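Long-range contacts in binary enterotoxin of Clostridium perfringens component a (Clostridium perfringens, PDB 5WTZ), which probably transfers ADP-ribose from NAD+ to actin as the enzymatic component of an iota-like binary enterotoxin: residues S284-R289 against N369-S374; F216-I221 against L346-S351; N116-E121 against G200-K205. One frame throughout, in Å; residues are numbered along the deposited sequence.

In the fold
All three contacts are partly buried; contact 1 lies on the edge of a three-stranded sheet, contact 2 joins a turn to a loop, and contact 3 lies on a five-stranded sheet. Contacts 1 and 2 lie near the bound NAD, their centres about 20 Å apart, and share helix 220-237: contact 2 includes its first two residues, while Ala-371 of contact 1 packs on its Tyr-231 and Trp-234. The centre of contact 3 is about 41 Å from that of contact 2. Contact 1 has no direct hydrogen bond, relying on waters and apolar packing; contact 2 combines a backbone bond with an amide pair; contact 3 has a backbone bond and a glutamine side chain bonded to main chain.

Contact 1: S284-R289 against N369-S374; sequences SALKKR and NAAYVS
Asn-369 lies against the last turn of helix 272-286 and the loop that follows, its side chain running outward over Leu-286 and Lys-287. CB rests 3.5 Å from Leu-286 O. CG, anti to the carbonyl carbon (chi1 -65°), sits 4.0 Å from Lys-287 CG, and ND2 touches the same methylene at 3.9 Å. A water 2.9 Å from OD1 donates to it and also to Lys-287 O; Lys-290 NZ is a further donor to OD1. Beyond CG the Lys-287 chain leads away from the amide, and NZ forms a salt bridge with Asp-388 OD2. Strand 370-372 forms an edge of the three-stranded antiparallel sheet whose middle strand, 384-387, carries the NAD-binding Glu-384; in this ADP-ribosyltransferase fold the contact joins the helix to that sheet, with the side chain of Leu-286 about 11 Å from the bound NAD. No direct hydrogen bond crosses: Leu-286 O and Ala-370 N, 3.3 Å apart, make a poor angle. A second water accepts from Arg-289 N at 2.9 Å; Leu-286 O (weak) and Ala-370 O are in its reach, among more acceptors than its two protons can serve. On the buried side, Leu-286 CD2 meets Ala-371 CB at 4.0 Å.

Contact 2: F216-I221 against L346-S351; sequences FENDVI and LSNNIS
The type II' beta turn from Phe-216 to Asp-219, which leads into helix 220-237, presses its Glu-217 and Asn-218 against Leu-346, Ser-347 and Asn-348. Ser-347 N donates to Glu-217 O at 2.8 Å, the donor standing above the carbonyl plane, and Leu-346 CA brings a CA-H...O contact to the same oxygen at 3.2 Å. The turn is closed by Asp-219 N bonding to Phe-216 O, and Asp-219 is then the N-cap of the helix, its OD2 also bonded to Ser-222 OG. Beside the backbone bond, Asn-218 ND2 donates to Asn-348 OD1 at 2.8 Å in a fairly straight bond (160° at the hydrogen). The acceptor lies in the amide plane of Asn-218, yet the two amide planes are 80° apart, and ND2 approaches OD1 from above the carbonyl plane of Asn-348. Lys-60 O is another acceptor for Asn-218 ND2 and also bonds Ser-347 OG. A water links Asn-348 ND2 to Asn-218 O, at 2.8 Å from each. The apolar part is Val-220 CG1 against Leu-346 CD1, 3.6 Å apart, the two side chains crossing at an angle. Leu-346 CD2 lies 3.7 Å from Glu-217 O and also near Asp-219 O. The same loop continues to Ile-350, which touches the bound NAD, and Ser-347 O accepts a bond from Arg-300, a residue seen to bind NADH.

Contact 3: N116-E121 against G200-K205; sequences NIIDEE and GKQYAK
The backbones of Asn-116 and Gln-202 meet at one hydrogen bond, Gln-202 N to Asn-116 O at 2.7 Å (154° at the hydrogen), at the start of strand 201-211. That strand is the middle one of the five-stranded mixed sheet of the N-terminal ADP-ribosyltransferase range, and residues 116-118 run roughly alongside its first residues, in the same direction, before helix 120-130, which Asp-119 N-caps through Ala-122 N. Away from the NAD site, the contact thus joins the approach to a helix to the beginning of a central strand. Gln-202 makes the second link by its side chain. CG is anti to the carbonyl carbon (chi1 -70°) and lies 3.3 Å from Asn-116 O; beyond it the extended chain brings OE1 to Ile-118 N at 2.9 Å, nearly straight at 168°. Two main-chain groups on either side of Ile-117 are thus bonded by the backbone and side chain of one residue. Ile-118 crosses over this chain, its CG1 3.8 Å from Gln-202 CB. Asn-116 OD1 approaches Lys-201 CB to 3.3 Å, while Lys-201 NZ turns to a salt bridge with Glu-110. A water donates to Gln-202 OE1 at 2.7 Å and, at a longer 3.3 Å, to Ile-118 O.

Contact 1: S284-R289 against N369-S374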
loop_
_atom_site.group_PDB
_atom_site.type_symbol
_atom_site.label_atom_id
_atom_site.label_comp_id
_atom_site.label_asym_id
_atom_site.label_seq_id
_atom_site.Cartn_x
_atom_site.Cartn_y
_atom_site.Cartn_z
ATOM N N SER A 284 -27.287 -8.842 5.139
ATOM C CA SER A 284 -27.975 -7.896 6.031
ATOM C C SER A 284 -27.080 -7.590 7.246
ATOM O O SER A 284 -26.994 -6.450 7.687
ATOM C CB SER A 284 -29.354 -8.421 6.473
ATOM O OG SER A 284 -29.233 -9.448 7.440
ATOM N N ALA A 285 -26.378 -8.594 7.751
ATOM C CA ALA A 285 -25.458 -8.377 8.867
ATOM C C ALA A 285 -24.360 -7.371 8.515
ATOM O O ALA A 285 -23.998 -6.497 9.318
ATOM C CB ALA A 285 -24.830 -9.698 9.292
ATOM N N LEU A 286 -23.829 -7.489 7.304
ATOM C CA LEU A 286 -22.687 -6.679 6.909
ATOM C C LEU A 286 -23.075 -5.218 6.613
ATOM O O LEU A 286 -22.213 -4.370 6.424
ATOM C CB LEU A 286 -22.005 -7.311 5.695
ATOM C CG LEU A 286 -21.410 -8.691 5.950
ATOM C CD1 LEU A 286 -20.831 -9.331 4.693
ATOM C CD2 LEU A 286 -20.338 -8.611 7.035
ATOM N N LYS A 287 -24.370 -4.927 6.610
ATOM C CA LYS A 287 -24.860 -3.568 6.400
ATOM C C LYS A 287 -25.129 -2.855 7.725
ATOM O O LYS A 287 -25.538 -1.693 7.736
ATOM C CB LYS A 287 -26.152 -3.573 5.561
ATOM C CG LYS A 287 -25.979 -4.079 4.128
ATOM C CD LYS A 287 -27.322 -4.104 3.432
ATOM C CE LYS A 287 -27.151 -4.366 1.942
ATOM N NZ LYS A 287 -26.754 -5.766 1.689
ATOM N N LYS A 288 -24.908 -3.540 8.843
ATOM C CA LYS A 288 -25.401 -3.032 10.129
ATOM C C LYS A 288 -24.451 -2.021 10.792
ATOM O O LYS A 288 -24.883 -1.196 11.605
ATOM C CB LYS A 288 -25.705 -4.195 11.079
ATOM C CG LYS A 288 -26.955 -4.970 10.659
ATOM C CD LYS A 288 -27.313 -6.097 11.595
ATOM C CE LYS A 288 -27.942 -5.587 12.867
ATOM N NZ LYS A 288 -28.551 -6.717 13.634
ATOM N N ARG A 289 -23.173 -2.067 10.451
ATOM C CA ARG A 289 -22.265 -1.038 10.926
ATOM C C ARG A 289 -21.161 -0.787 9.912
ATOM O O ARG A 289 -20.193 -1.545 9.844
ATOM C CB ARG A 289 -21.673 -1.416 12.283
ATOM C CG ARG A 289 -20.706 -0.376 12.834
ATOM C CD ARG A 289 -20.154 -0.804 14.179
ATOM N NE ARG A 289 -20.994 -0.380 15.299
ATOM C CZ ARG A 289 -20.675 0.589 16.154
ATOM N NH1 ARG A 289 -19.525 1.237 16.030
ATOM N NH2 ARG A 289 -21.503 0.905 17.139
ATOM N N ASN A 369 -19.943 -1.377 3.381
ATOM C CA ASN A 369 -20.695 -2.394 4.111
ATOM C C ASN A 369 -19.809 -3.612 4.351
ATOM O O ASN A 369 -19.715 -4.512 3.506
ATOM C CB ASN A 369 -21.983 -2.776 3.360
ATOM C CG ASN A 369 -22.959 -1.620 3.269
ATOM O OD1 ASN A 369 -23.025 -0.795 4.178
ATOM N ND2 ASN A 369 -23.718 -1.546 2.173
ATOM N N ALA A 370 -19.151 -3.613 5.510
ATOM C CA ALA A 370 -18.165 -4.619 5.896
ATOM C C ALA A 370 -18.091 -4.647 7.407
ATOM O O ALA A 370 -18.445 -3.648 8.060
ATOM C CB ALA A 370 -16.759 -4.300 5.290
ATOM N N ALA A 371 -17.662 -5.770 7.981
ATOM C CA ALA A 371 -17.538 -5.868 9.437
ATOM C C ALA A 371 -16.268 -6.602 9.852
ATOM O O ALA A 371 -15.798 -7.500 9.142
ATOM C CB ALA A 371 -18.767 -6.559 10.042
ATOM N N TYR A 372 -15.706 -6.203 10.995
ATOM C CA TYR A 372 -14.619 -6.945 11.624
ATOM C C TYR A 372 -15.252 -8.118 12.348
ATOM O O TYR A 372 -15.675 -8.002 13.504
ATOM C CB TYR A 372 -13.834 -6.069 12.600
ATOM C CG TYR A 372 -12.579 -6.703 13.166
ATOM C CD1 TYR A 372 -12.623 -7.552 14.268
ATOM C CD2 TYR A 372 -11.343 -6.408 12.616
ATOM C CE1 TYR A 372 -11.457 -8.117 14.797
ATOM C CE2 TYR A 372 -10.182 -6.958 13.137
ATOM C CZ TYR A 372 -10.242 -7.804 14.217
ATOM O OH TYR A 372 -9.063 -8.329 14.701
ATOM N N VAL A 373 -15.320 -9.260 11.673
ATOM C CA VAL A 373 -16.137 -10.362 12.162
ATOM C C VAL A 373 -15.428 -11.149 13.266
ATOM O O VAL A 373 -16.073 -11.863 14.026
ATOM C CB VAL A 373 -16.540 -11.316 11.003
ATOM C CG1 VAL A 373 -17.496 -10.618 10.025
ATOM C CG2 VAL A 373 -15.306 -11.864 10.291
ATOM N N SER A 374 -14.108 -10.983 13.371
ATOM C CA SER A 374 -13.317 -11.697 14.369
ATOM C C SER A 374 -13.527 -11.232 15.817
ATOM O O SER A 374 -12.901 -11.778 16.726
ATOM C CB SER A 374 -11.832 -11.594 14.026
ATOM O OG SER A 374 -11.585 -12.062 12.716
HETATM O O HOH W 1 -21.538 -3.892 8.902
HETATM O O HOH W 2 -25.320 -0.029 5.725
#

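Contact 2: F216-I221 against L346-S351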
loop_
_atom_site.group_PDB
_atom_site.type_symbol
_atom_site.label_atom_id
_atom_site.label_comp_id
_atom_site.label_asym_id
_atom_site.label_seq_id
_atom_site.Cartn_x
_atom_site.Cartn_y
_atom_site.Cartn_z
ATOM N N PHE A 216 -2.527 -1.628 9.607
ATOM C CA PHE A 216 -1.892 -2.284 10.747
ATOM C C PHE A 216 -0.644 -3.090 10.379
ATOM O O PHE A 216 0.217 -3.301 11.230
ATOM C CB PHE A 216 -2.913 -3.179 11.458
ATOM C CG PHE A 216 -4.065 -2.408 12.018
ATOM C CD1 PHE A 216 -3.833 -1.389 12.932
ATOM C CD2 PHE A 216 -5.362 -2.679 11.629
ATOM C CE1 PHE A 216 -4.881 -0.655 13.447
ATOM C CE2 PHE A 216 -6.420 -1.943 12.143
ATOM C CZ PHE A 216 -6.173 -0.932 13.052
ATOM N N GLU A 217 -0.543 -3.490 9.109
ATOM C CA GLU A 217 0.525 -4.381 8.614
ATOM C C GLU A 217 0.733 -5.581 9.562
ATOM O O GLU A 217 -0.067 -6.519 9.500
ATOM C CB GLU A 217 1.829 -3.587 8.365
ATOM C CG GLU A 217 1.632 -2.577 7.207
ATOM C CD GLU A 217 2.915 -1.960 6.667
ATOM O OE1 GLU A 217 3.917 -1.908 7.400
ATOM O OE2 GLU A 217 2.902 -1.523 5.505
ATOM N N ASN A 218 1.762 -5.572 10.419
ATOM C CA ASN A 218 2.028 -6.712 11.322
ATOM C C ASN A 218 1.602 -6.456 12.770
ATOM O O ASN A 218 1.804 -7.309 13.653
ATOM C CB ASN A 218 3.519 -7.098 11.318
ATOM C CG ASN A 218 4.024 -7.519 9.941
ATOM O OD1 ASN A 218 5.079 -7.073 9.505
ATOM N ND2 ASN A 218 3.280 -8.387 9.264
ATOM N N ASP A 219 1.004 -5.291 13.013
ATOM C CA ASP A 219 0.652 -4.858 14.371
ATOM C C ASP A 219 -0.636 -5.530 14.845
ATOM O O ASP A 219 -1.708 -4.955 14.704
ATOM C CB ASP A 219 0.488 -3.333 14.403
ATOM C CG ASP A 219 0.429 -2.761 15.815
ATOM O OD1 ASP A 219 0.314 -3.528 16.800
ATOM O OD2 ASP A 219 0.482 -1.513 15.932
ATOM N N VAL A 220 -0.523 -6.732 15.404
ATOM C CA VAL A 220 -1.699 -7.491 15.845
ATOM C C VAL A 220 -2.446 -6.819 16.993
ATOM O O VAL A 220 -3.676 -6.926 17.083
ATOM C CB VAL A 220 -1.332 -8.938 16.291
ATOM C CG1 VAL A 220 -0.713 -9.710 15.142
ATOM C CG2 VAL A 220 -0.397 -8.933 17.488
ATOM N N ILE A 221 -1.722 -6.133 17.873
ATOM C CA ILE A 221 -2.365 -5.533 19.037
ATOM C C ILE A 221 -3.254 -4.375 18.616
ATOM O O ILE A 221 -4.395 -4.274 19.063
ATOM C CB ILE A 221 -1.345 -5.046 20.075
ATOM C CG1 ILE A 221 -0.525 -6.224 20.606
ATOM C CG2 ILE A 221 -2.057 -4.348 21.215
ATOM C CD1 ILE A 221 0.872 -5.846 21.039
ATOM N N LEU A 346 -4.301 -7.769 8.617
ATOM C CA LEU A 346 -2.852 -7.914 8.752
ATOM C C LEU A 346 -2.242 -8.253 7.404
ATOM O O LEU A 346 -2.869 -8.935 6.595
ATOM C CB LEU A 346 -2.481 -8.998 9.762
ATOM C CG LEU A 346 -3.046 -8.909 11.190
ATOM C CD1 LEU A 346 -2.487 -10.026 12.044
ATOM C CD2 LEU A 346 -2.761 -7.541 11.830
ATOM N N SER A 347 -1.017 -7.791 7.178
ATOM C CA SER A 347 -0.294 -8.096 5.954
ATOM C C SER A 347 0.367 -9.478 6.033
ATOM O O SER A 347 0.808 -10.000 5.001
ATOM C CB SER A 347 0.763 -7.013 5.653
ATOM O OG SER A 347 1.645 -6.805 6.751
ATOM N N ASN A 348 0.419 -10.059 7.241
ATOM C CA ASN A 348 0.955 -11.415 7.469
ATOM C C ASN A 348 0.423 -12.432 6.469
ATOM O O ASN A 348 -0.766 -12.424 6.158
ATOM C CB ASN A 348 0.624 -11.948 8.882
ATOM C CG ASN A 348 1.115 -11.050 10.005
ATOM O OD1 ASN A 348 0.947 -9.835 9.962
ATOM N ND2 ASN A 348 1.713 -11.653 11.021
ATOM N N ASN A 349 1.283 -13.327 5.984
ATOM C CA ASN A 349 0.795 -14.455 5.195
ATOM C C ASN A 349 -0.045 -15.386 6.078
ATOM O O ASN A 349 0.106 -15.386 7.291
ATOM C CB ASN A 349 1.959 -15.216 4.563
ATOM C CG ASN A 349 1.546 -15.998 3.321
ATOM O OD1 ASN A 349 0.356 -16.095 2.991
ATOM N ND2 ASN A 349 2.538 -16.569 2.625
ATOM N N ILE A 350 -0.939 -16.154 5.462
ATOM C CA ILE A 350 -1.787 -17.101 6.183
ATOM C C ILE A 350 -1.410 -18.519 5.772
ATOM O O ILE A 350 -1.316 -18.805 4.573
ATOM C CB ILE A 350 -3.282 -16.855 5.897
ATOM C CG1 ILE A 350 -3.703 -15.460 6.372
ATOM C CG2 ILE A 350 -4.135 -17.931 6.549
ATOM C CD1 ILE A 350 -5.052 -14.997 5.821
ATOM N N SER A 351 -1.185 -19.390 6.757
ATOM C CA SER A 351 -0.674 -20.746 6.514
ATOM C C SER A 351 -1.461 -21.511 5.462
ATOM O O SER A 351 -0.871 -22.132 4.576
ATOM C CB SER A 351 -0.656 -21.555 7.812
ATOM O OG SER A 351 0.424 -21.156 8.636
HETATM O O HOH W 3 2.160 -10.040 13.316
#

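Contact 3: N116-E121 against G200-K205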
loop_
_atom_site.group_PDB
_atom_site.type_symbol
_atom_site.label_atom_id
_atom_site.label_comp_id
_atom_site.label_asym_id
_atom_site.label_seq_id
_atom_site.Cartn_x
_atom_site.Cartn_y
_atom_site.Cartn_z
ATOM N N ASN A 116 10.831 15.839 -26.023
ATOM C CA ASN A 116 10.831 16.921 -25.041
ATOM C C ASN A 116 9.416 17.298 -24.602
ATOM O O ASN A 116 9.239 18.113 -23.690
ATOM C CB ASN A 116 11.537 18.156 -25.594
ATOM C CG ASN A 116 13.027 18.161 -25.298
ATOM O OD1 ASN A 116 13.473 17.592 -24.305
ATOM N ND2 ASN A 116 13.803 18.805 -26.166
ATOM N N ILE A 117 8.416 16.692 -25.237
ATOM C CA ILE A 117 7.029 17.153 -25.102
ATOM C C ILE A 117 6.083 16.052 -24.650
ATOM O O ILE A 117 6.088 14.951 -25.194
ATOM C CB ILE A 117 6.540 17.766 -26.444
ATOM C CG1 ILE A 117 7.332 19.044 -26.742
ATOM C CG2 ILE A 117 5.056 18.078 -26.418
ATOM C CD1 ILE A 117 6.842 19.830 -27.938
ATOM N N ILE A 118 5.278 16.355 -23.634
ATOM C CA ILE A 118 4.339 15.389 -23.075
ATOM C C ILE A 118 3.140 15.209 -24.002
ATOM O O ILE A 118 2.604 16.179 -24.535
ATOM C CB ILE A 118 3.848 15.819 -21.663
ATOM C CG1 ILE A 118 4.955 15.646 -20.623
ATOM C CG2 ILE A 118 2.643 15.012 -21.232
ATOM C CD1 ILE A 118 5.520 14.244 -20.550
ATOM N N ASP A 119 2.719 13.961 -24.179
ATOM C CA ASP A 119 1.566 13.630 -25.013
ATOM C C ASP A 119 0.238 14.001 -24.339
ATOM O O ASP A 119 -0.020 13.603 -23.200
ATOM C CB ASP A 119 1.597 12.139 -25.352
ATOM C CG ASP A 119 0.501 11.736 -26.306
ATOM O OD1 ASP A 119 0.718 11.847 -27.529
ATOM O OD2 ASP A 119 -0.568 11.300 -25.835
ATOM N N GLU A 120 -0.607 14.745 -25.050
ATOM C CA GLU A 120 -1.835 15.287 -24.471
ATOM C C GLU A 120 -2.822 14.206 -24.040
ATOM O O GLU A 120 -3.381 14.277 -22.952
ATOM C CB GLU A 120 -2.529 16.243 -25.453
ATOM C CG GLU A 120 -3.945 16.630 -25.008
ATOM C CD GLU A 120 -4.461 17.912 -25.650
ATOM O OE1 GLU A 120 -3.682 18.885 -25.769
ATOM O OE2 GLU A 120 -5.656 17.947 -26.022
ATOM N N GLU A 121 -3.046 13.213 -24.894
ATOM C CA GLU A 121 -3.986 12.148 -24.553
ATOM C C GLU A 121 -3.446 11.311 -23.413
ATOM O O GLU A 121 -4.190 10.899 -22.524
ATOM C CB GLU A 121 -4.276 11.267 -25.766
ATOM C CG GLU A 121 -5.215 10.116 -25.471
ATOM C CD GLU A 121 -5.720 9.439 -26.727
ATOM O OE1 GLU A 121 -5.623 10.052 -27.814
ATOM O OE2 GLU A 121 -6.214 8.297 -26.623
ATOM N N GLY A 200 14.517 22.324 -20.805
ATOM C CA GLY A 200 13.995 22.196 -22.157
ATOM C C GLY A 200 13.069 21.013 -22.360
ATOM O O GLY A 200 12.507 20.834 -23.442
ATOM N N LYS A 201 12.908 20.206 -21.317
ATOM C CA LYS A 201 12.125 18.980 -21.400
ATOM C C LYS A 201 10.889 19.021 -20.508
ATOM O O LYS A 201 10.941 19.481 -19.363
ATOM C CB LYS A 201 13.001 17.778 -21.027
ATOM C CG LYS A 201 12.294 16.441 -21.000
ATOM C CD LYS A 201 13.321 15.340 -20.745
ATOM C CE LYS A 201 12.674 13.984 -20.585
ATOM N NZ LYS A 201 11.831 13.639 -21.762
ATOM N N GLN A 202 9.778 18.528 -21.034
ATOM C CA GLN A 202 8.538 18.493 -20.265
ATOM C C GLN A 202 8.405 17.242 -19.404
ATOM O O GLN A 202 8.688 16.129 -19.845
ATOM C CB GLN A 202 7.329 18.598 -21.196
ATOM C CG GLN A 202 7.181 19.965 -21.838
ATOM C CD GLN A 202 5.912 20.098 -22.665
ATOM O OE1 GLN A 202 5.137 19.147 -22.793
ATOM N NE2 GLN A 202 5.701 21.285 -23.238
ATOM N N TYR A 203 7.950 17.443 -18.175
ATOM C CA TYR A 203 7.667 16.354 -17.267
ATOM C C TYR A 203 6.259 16.532 -16.733
ATOM O O TYR A 203 5.772 17.655 -16.628
ATOM C CB TYR A 203 8.669 16.324 -16.110
ATOM C CG TYR A 203 10.113 16.129 -16.513
ATOM C CD1 TYR A 203 10.901 17.214 -16.909
ATOM C CD2 TYR A 203 10.699 14.862 -16.487
ATOM C CE1 TYR A 203 12.239 17.042 -17.275
ATOM C CE2 TYR A 203 12.030 14.683 -16.855
ATOM C CZ TYR A 203 12.793 15.776 -17.246
ATOM O OH TYR A 203 14.113 15.610 -17.608
ATOM N N ALA A 204 5.606 15.428 -16.392
ATOM C CA ALA A 204 4.332 15.494 -15.695
ATOM C C ALA A 204 4.590 15.772 -14.214
ATOM O O ALA A 204 5.170 14.936 -13.514
ATOM C CB ALA A 204 3.546 14.198 -15.881
ATOM N N LYS A 205 4.196 16.952 -13.748
ATOM C CA LYS A 205 4.393 17.312 -12.353
ATOM C C LYS A 205 3.167 16.935 -11.513
ATOM O O LYS A 205 2.082 17.504 -11.662
ATOM C CB LYS A 205 4.699 18.797 -12.226
ATOM C CG LYS A 205 4.956 19.277 -10.814
ATOM C CD LYS A 205 5.064 20.782 -10.796
ATOM C CE LYS A 205 4.870 21.343 -9.406
ATOM N NZ LYS A 205 4.818 22.834 -9.432
HETATM O O HOH W 4 2.648 19.384 -23.751
#